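Local coordinates for photosystem II stability/assembly factor HCF136, chloroplastic (Cyanidioschyzon merolae, PDB 5OJ3), which is probably essential for building photosystem II, being required to assemble an early intermediate that contains D2 and cytochrome b559, at residues 261-274 with 284-296. Sequence-based numbering, arbitrary orientation.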
loop_
_atom_site.group_PDB
_atom_site.type_symbol
_atom_site.label_atom_id
_atom_site.label_comp_id
_atom_site.label_asym_id
_atom_site.label_seq_id
_atom_site.Cartn_x
_atom_site.Cartn_y
_atom_site.Cartn_z
ATOM N N GLY A 261 18.459 -2.269 -15.684
ATOM C CA GLY A 261 17.950 -1.832 -14.400
ATOM C C GLY A 261 18.555 -0.506 -13.986
ATOM O O GLY A 261 18.937 0.304 -14.836
ATOM N N ILE A 262 18.645 -0.267 -12.678
ATOM C CA ILE A 262 19.309 0.944 -12.212
ATOM C C ILE A 262 20.784 0.916 -12.584
ATOM O O ILE A 262 21.376 1.957 -12.879
ATOM C CB ILE A 262 19.100 1.118 -10.696
ATOM C CG1 ILE A 262 19.219 2.582 -10.288
ATOM C CG2 ILE A 262 20.053 0.233 -9.882
ATOM C CD1 ILE A 262 18.844 2.795 -8.859
ATOM N N THR A 263 21.372 -0.275 -12.664
ATOM C CA THR A 263 22.802 -0.470 -12.811
ATOM C C THR A 263 23.386 0.196 -14.055
ATOM O O THR A 263 24.615 0.277 -14.158
ATOM C CB THR A 263 23.089 -1.949 -12.831
ATOM O OG1 THR A 263 22.995 -2.420 -14.195
ATOM C CG2 THR A 263 22.044 -2.679 -12.011
ATOM N N GLY A 264 22.555 0.719 -14.957
ATOM C CA GLY A 264 23.039 1.530 -16.054
ATOM C C GLY A 264 22.818 3.011 -15.839
ATOM O O GLY A 264 23.716 3.813 -16.095
ATOM N N ALA A 265 21.621 3.386 -15.387
ATOM C CA ALA A 265 21.238 4.793 -15.302
ATOM C C ALA A 265 21.712 5.452 -14.008
ATOM O O ALA A 265 22.488 6.413 -14.039
ATOM C CB ALA A 265 19.717 4.924 -15.441
ATOM N N SER A 266 21.257 4.945 -12.866
ATOM C CA SER A 266 21.542 5.542 -11.572
ATOM C C SER A 266 22.257 4.549 -10.663
ATOM O O SER A 266 22.250 3.339 -10.893
ATOM C CB SER A 266 20.254 6.017 -10.888
ATOM O OG SER A 266 20.356 5.896 -9.482
ATOM N N TYR A 267 22.878 5.077 -9.616
ATOM C CA TYR A 267 23.348 4.249 -8.519
ATOM C C TYR A 267 22.204 4.068 -7.529
ATOM O O TYR A 267 21.421 4.994 -7.294
ATOM C CB TYR A 267 24.566 4.875 -7.838
ATOM C CG TYR A 267 24.596 4.670 -6.343
ATOM C CD1 TYR A 267 24.963 3.448 -5.797
ATOM C CD2 TYR A 267 24.252 5.700 -5.478
ATOM C CE1 TYR A 267 24.985 3.256 -4.428
ATOM C CE2 TYR A 267 24.272 5.518 -4.110
ATOM C CZ TYR A 267 24.639 4.296 -3.590
ATOM O OH TYR A 267 24.660 4.115 -2.226
ATOM N N PHE A 268 22.113 2.874 -6.950
ATOM C CA PHE A 268 20.929 2.472 -6.199
ATOM C C PHE A 268 21.036 2.915 -4.746
ATOM O O PHE A 268 21.777 2.316 -3.958
ATOM C CB PHE A 268 20.720 0.963 -6.289
ATOM C CG PHE A 268 19.494 0.482 -5.566
ATOM C CD1 PHE A 268 18.232 0.812 -6.022
ATOM C CD2 PHE A 268 19.601 -0.298 -4.429
ATOM C CE1 PHE A 268 17.104 0.375 -5.357
ATOM C CE2 PHE A 268 18.470 -0.741 -3.765
ATOM C CZ PHE A 268 17.222 -0.401 -4.228
ATOM N N THR A 269 20.293 3.961 -4.393
ATOM C CA THR A 269 19.968 4.215 -2.996
ATOM C C THR A 269 19.218 3.009 -2.450
ATOM O O THR A 269 18.181 2.618 -2.995
ATOM C CB THR A 269 19.128 5.481 -2.863
ATOM O OG1 THR A 269 17.868 5.293 -3.516
ATOM C CG2 THR A 269 19.849 6.663 -3.495
ATOM N N GLY A 270 19.730 2.424 -1.374
ATOM C CA GLY A 270 19.289 1.095 -1.004
ATOM C C GLY A 270 18.037 0.987 -0.160
ATOM O O GLY A 270 18.017 0.243 0.825
ATOM N N SER A 271 16.978 1.702 -0.537
ATOM C CA SER A 271 15.678 1.514 0.084
ATOM C C SER A 271 14.605 1.430 -0.993
ATOM O O SER A 271 14.805 1.848 -2.136
ATOM C CB SER A 271 15.349 2.654 1.059
ATOM O OG SER A 271 16.295 2.717 2.111
ATOM N N ILE A 272 13.454 0.886 -0.603
ATOM C CA ILE A 272 12.331 0.683 -1.507
ATOM C C ILE A 272 11.119 1.446 -0.985
ATOM O O ILE A 272 11.046 1.829 0.185
ATOM C CB ILE A 272 12.008 -0.812 -1.710
ATOM C CG1 ILE A 272 11.371 -1.402 -0.451
ATOM C CG2 ILE A 272 13.260 -1.580 -2.120
ATOM C CD1 ILE A 272 11.125 -2.894 -0.534
ATOM N N VAL A 273 10.149 1.653 -1.879
ATOM C CA VAL A 273 8.993 2.502 -1.616
ATOM C C VAL A 273 7.769 1.787 -2.176
ATOM O O VAL A 273 7.866 0.982 -3.105
ATOM C CB VAL A 273 9.175 3.916 -2.240
ATOM C CG1 VAL A 273 7.875 4.722 -2.253
ATOM C CG2 VAL A 273 10.292 4.684 -1.531
ATOM N N SER A 274 6.606 2.079 -1.588
ATOM C CA SER A 274 5.309 1.697 -2.151
ATOM C C SER A 274 5.208 0.181 -2.325
ATOM O O SER A 274 4.960 -0.339 -3.416
ATOM C CB SER A 274 5.056 2.417 -3.479
ATOM O OG SER A 274 3.924 1.883 -4.141
ATOM N N ILE A 284 5.185 -6.528 -4.557
ATOM C CA ILE A 284 5.657 -5.583 -5.560
ATOM C C ILE A 284 6.097 -4.320 -4.836
ATOM O O ILE A 284 5.494 -3.918 -3.834
ATOM C CB ILE A 284 4.592 -5.272 -6.634
ATOM C CG1 ILE A 284 5.238 -4.567 -7.827
ATOM C CG2 ILE A 284 3.479 -4.404 -6.074
ATOM C CD1 ILE A 284 4.408 -4.622 -9.083
ATOM N N ALA A 285 7.164 -3.708 -5.333
ATOM C CA ALA A 285 7.765 -2.560 -4.675
ATOM C C ALA A 285 8.519 -1.763 -5.727
ATOM O O ALA A 285 8.614 -2.165 -6.891
ATOM C CB ALA A 285 8.689 -2.993 -3.534
ATOM N N ILE A 286 9.056 -0.626 -5.307
ATOM C CA ILE A 286 9.728 0.267 -6.241
ATOM C C ILE A 286 10.966 0.828 -5.555
ATOM O O ILE A 286 10.941 1.085 -4.342
ATOM C CB ILE A 286 8.769 1.365 -6.727
ATOM C CG1 ILE A 286 9.212 1.911 -8.069
ATOM C CG2 ILE A 286 8.676 2.519 -5.741
ATOM C CD1 ILE A 286 8.190 2.792 -8.640
ATOM N N PRO A 287 12.078 0.993 -6.265
ATOM C CA PRO A 287 13.226 1.686 -5.676
ATOM C C PRO A 287 12.915 3.148 -5.399
ATOM O O PRO A 287 11.993 3.740 -5.967
ATOM C CB PRO A 287 14.315 1.544 -6.745
ATOM C CG PRO A 287 13.587 1.206 -8.005
ATOM C CD PRO A 287 12.402 0.406 -7.573
ATOM N N SER A 288 13.705 3.719 -4.486
ATOM C CA SER A 288 13.471 5.082 -4.013
ATOM C C SER A 288 13.379 6.079 -5.162
ATOM O O SER A 288 12.591 7.030 -5.108
ATOM C CB SER A 288 14.572 5.491 -3.033
ATOM O OG SER A 288 14.440 4.799 -1.804
ATOM N N ARG A 289 14.167 5.874 -6.213
ATOM C CA ARG A 289 14.275 6.839 -7.298
ATOM C C ARG A 289 13.515 6.406 -8.546
ATOM O O ARG A 289 13.708 6.999 -9.612
ATOM C CB ARG A 289 15.750 7.073 -7.641
ATOM C CG ARG A 289 16.540 7.864 -6.598
ATOM C CD ARG A 289 16.526 9.357 -6.899
ATOM N NE ARG A 289 17.107 10.148 -5.816
ATOM C CZ ARG A 289 18.381 10.527 -5.759
ATOM N NH1 ARG A 289 19.226 10.185 -6.724
ATOM N NH2 ARG A 289 18.814 11.246 -4.732
ATOM N N GLY A 290 12.656 5.394 -8.439
ATOM C CA GLY A 290 11.706 5.076 -9.488
ATOM C C GLY A 290 12.295 4.549 -10.776
ATOM O O GLY A 290 11.598 4.538 -11.793
ATOM N N ASN A 291 13.559 4.117 -10.769
ATOM C CA ASN A 291 14.240 3.789 -12.019
ATOM C C ASN A 291 13.728 2.483 -12.616
ATOM O O ASN A 291 13.876 2.250 -13.822
ATOM C CB ASN A 291 15.742 3.694 -11.759
ATOM C CG ASN A 291 16.240 4.801 -10.860
ATOM O OD1 ASN A 291 16.411 5.935 -11.293
ATOM N ND2 ASN A 291 16.410 4.490 -9.582
ATOM N N PHE A 292 13.135 1.628 -11.793
ATOM C CA PHE A 292 12.582 0.346 -12.206
ATOM C C PHE A 292 11.551 -0.040 -11.152
ATOM O O PHE A 292 11.126 0.799 -10.352
ATOM C CB PHE A 292 13.693 -0.700 -12.362
ATOM C CG PHE A 292 14.511 -0.898 -11.121
ATOM C CD1 PHE A 292 15.581 -0.070 -10.840
ATOM C CD2 PHE A 292 14.208 -1.913 -10.229
ATOM C CE1 PHE A 292 16.321 -0.246 -9.693
ATOM C CE2 PHE A 292 14.956 -2.091 -9.083
ATOM C CZ PHE A 292 16.016 -1.255 -8.818
ATOM N N PHE A 293 11.123 -1.299 -11.156
ATOM C CA PHE A 293 10.326 -1.808 -10.049
ATOM C C PHE A 293 10.734 -3.248 -9.768
ATOM O O PHE A 293 11.431 -3.889 -10.560
ATOM C CB PHE A 293 8.819 -1.664 -10.319
ATOM C CG PHE A 293 8.308 -2.498 -11.459
ATOM C CD1 PHE A 293 8.419 -2.051 -12.765
ATOM C CD2 PHE A 293 7.675 -3.708 -11.222
ATOM C CE1 PHE A 293 7.935 -2.809 -13.816
ATOM C CE2 PHE A 293 7.188 -4.467 -12.269
ATOM C CZ PHE A 293 7.318 -4.017 -13.567
ATOM N N LEU A 294 10.291 -3.752 -8.617
ATOM C CA LEU A 294 10.723 -5.044 -8.107
ATOM C C LEU A 294 9.515 -5.863 -7.681
ATOM O O LEU A 294 8.509 -5.321 -7.213
ATOM C CB LEU A 294 11.682 -4.890 -6.916
ATOM C CG LEU A 294 13.024 -4.207 -7.174
ATOM C CD1 LEU A 294 13.415 -3.312 -6.009
ATOM C CD2 LEU A 294 14.099 -5.251 -7.430
ATOM N N THR A 295 9.627 -7.180 -7.842
ATOM C CA THR A 295 8.582 -8.103 -7.428
ATOM C C THR A 295 9.212 -9.299 -6.730
ATOM O O THR A 295 10.377 -9.636 -6.955
ATOM C CB THR A 295 7.735 -8.601 -8.611
ATOM O OG1 THR A 295 8.527 -9.463 -9.440
ATOM C CG2 THR A 295 7.203 -7.438 -9.440
ATOM N N TRP A 296 8.416 -9.942 -5.878
ATOM C CA TRP A 296 8.817 -11.167 -5.204
ATOM C C TRP A 296 7.605 -12.076 -5.097
ATOM O O TRP A 296 6.562 -11.662 -4.580
ATOM C CB TRP A 296 9.386 -10.889 -3.808
ATOM C CG TRP A 296 9.916 -12.117 -3.122
ATOM C CD1 TRP A 296 11.147 -12.683 -3.288
ATOM C CD2 TRP A 296 9.215 -12.951 -2.190
ATOM N NE1 TRP A 296 11.264 -13.805 -2.503
ATOM C CE2 TRP A 296 10.091 -13.992 -1.821
ATOM C CE3 TRP A 296 7.936 -12.914 -1.627
ATOM C CZ2 TRP A 296 9.728 -14.987 -0.913
ATOM C CZ3 TRP A 296 7.578 -13.900 -0.727
ATOM C CH2 TRP A 296 8.472 -14.922 -0.377
#
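In one blade of this seven-bladed beta-propeller, the short strand 272-273 runs antiparallel beside the end of strand 283-287, while the chain leading into it folds over the hairpin that continues to 292-296. Val273 and Ile286 form a hydrogen-bonded pair, Val273 N giving to Ile286 O (2.6 Å) and Ile286 N to Val273 O (3.0 Å); their side chains share a face, Val273 CB lying 3.8 Å from Ile286 CG2. One residue earlier, Ile272 faces Pro287 in a non-hydrogen-bonded pair and sends CD1 to within 3.9 Å of Ala285 CB. Where the hairpin turns (type I, Pro287 to Gly290), Ser271 O receives two weak bonds, from Ser288 N and Ser288 OG. Pro287 CG sits centrally over one face of the Phe292 ring, and Pro287 CB meets the edge of Phe268. With CG anti to its backbone N (chi1 -178°), Phe268 brings its ring to Pro287 and obliquely to Phe292, the ring planes about 40° apart and Phe268 CE1 4.0 Å from Phe292 CZ. Ile262, in a poorly ordered helical turn, abuts the edge of Phe292 through CB; its CG1-CD1 branch slants across Asn291, CD1 nearest ND2. Helix 250-254 packs against Phe268, Ile272 and Phe292, whereas Ile286 touches Ile314 of strand 314-319.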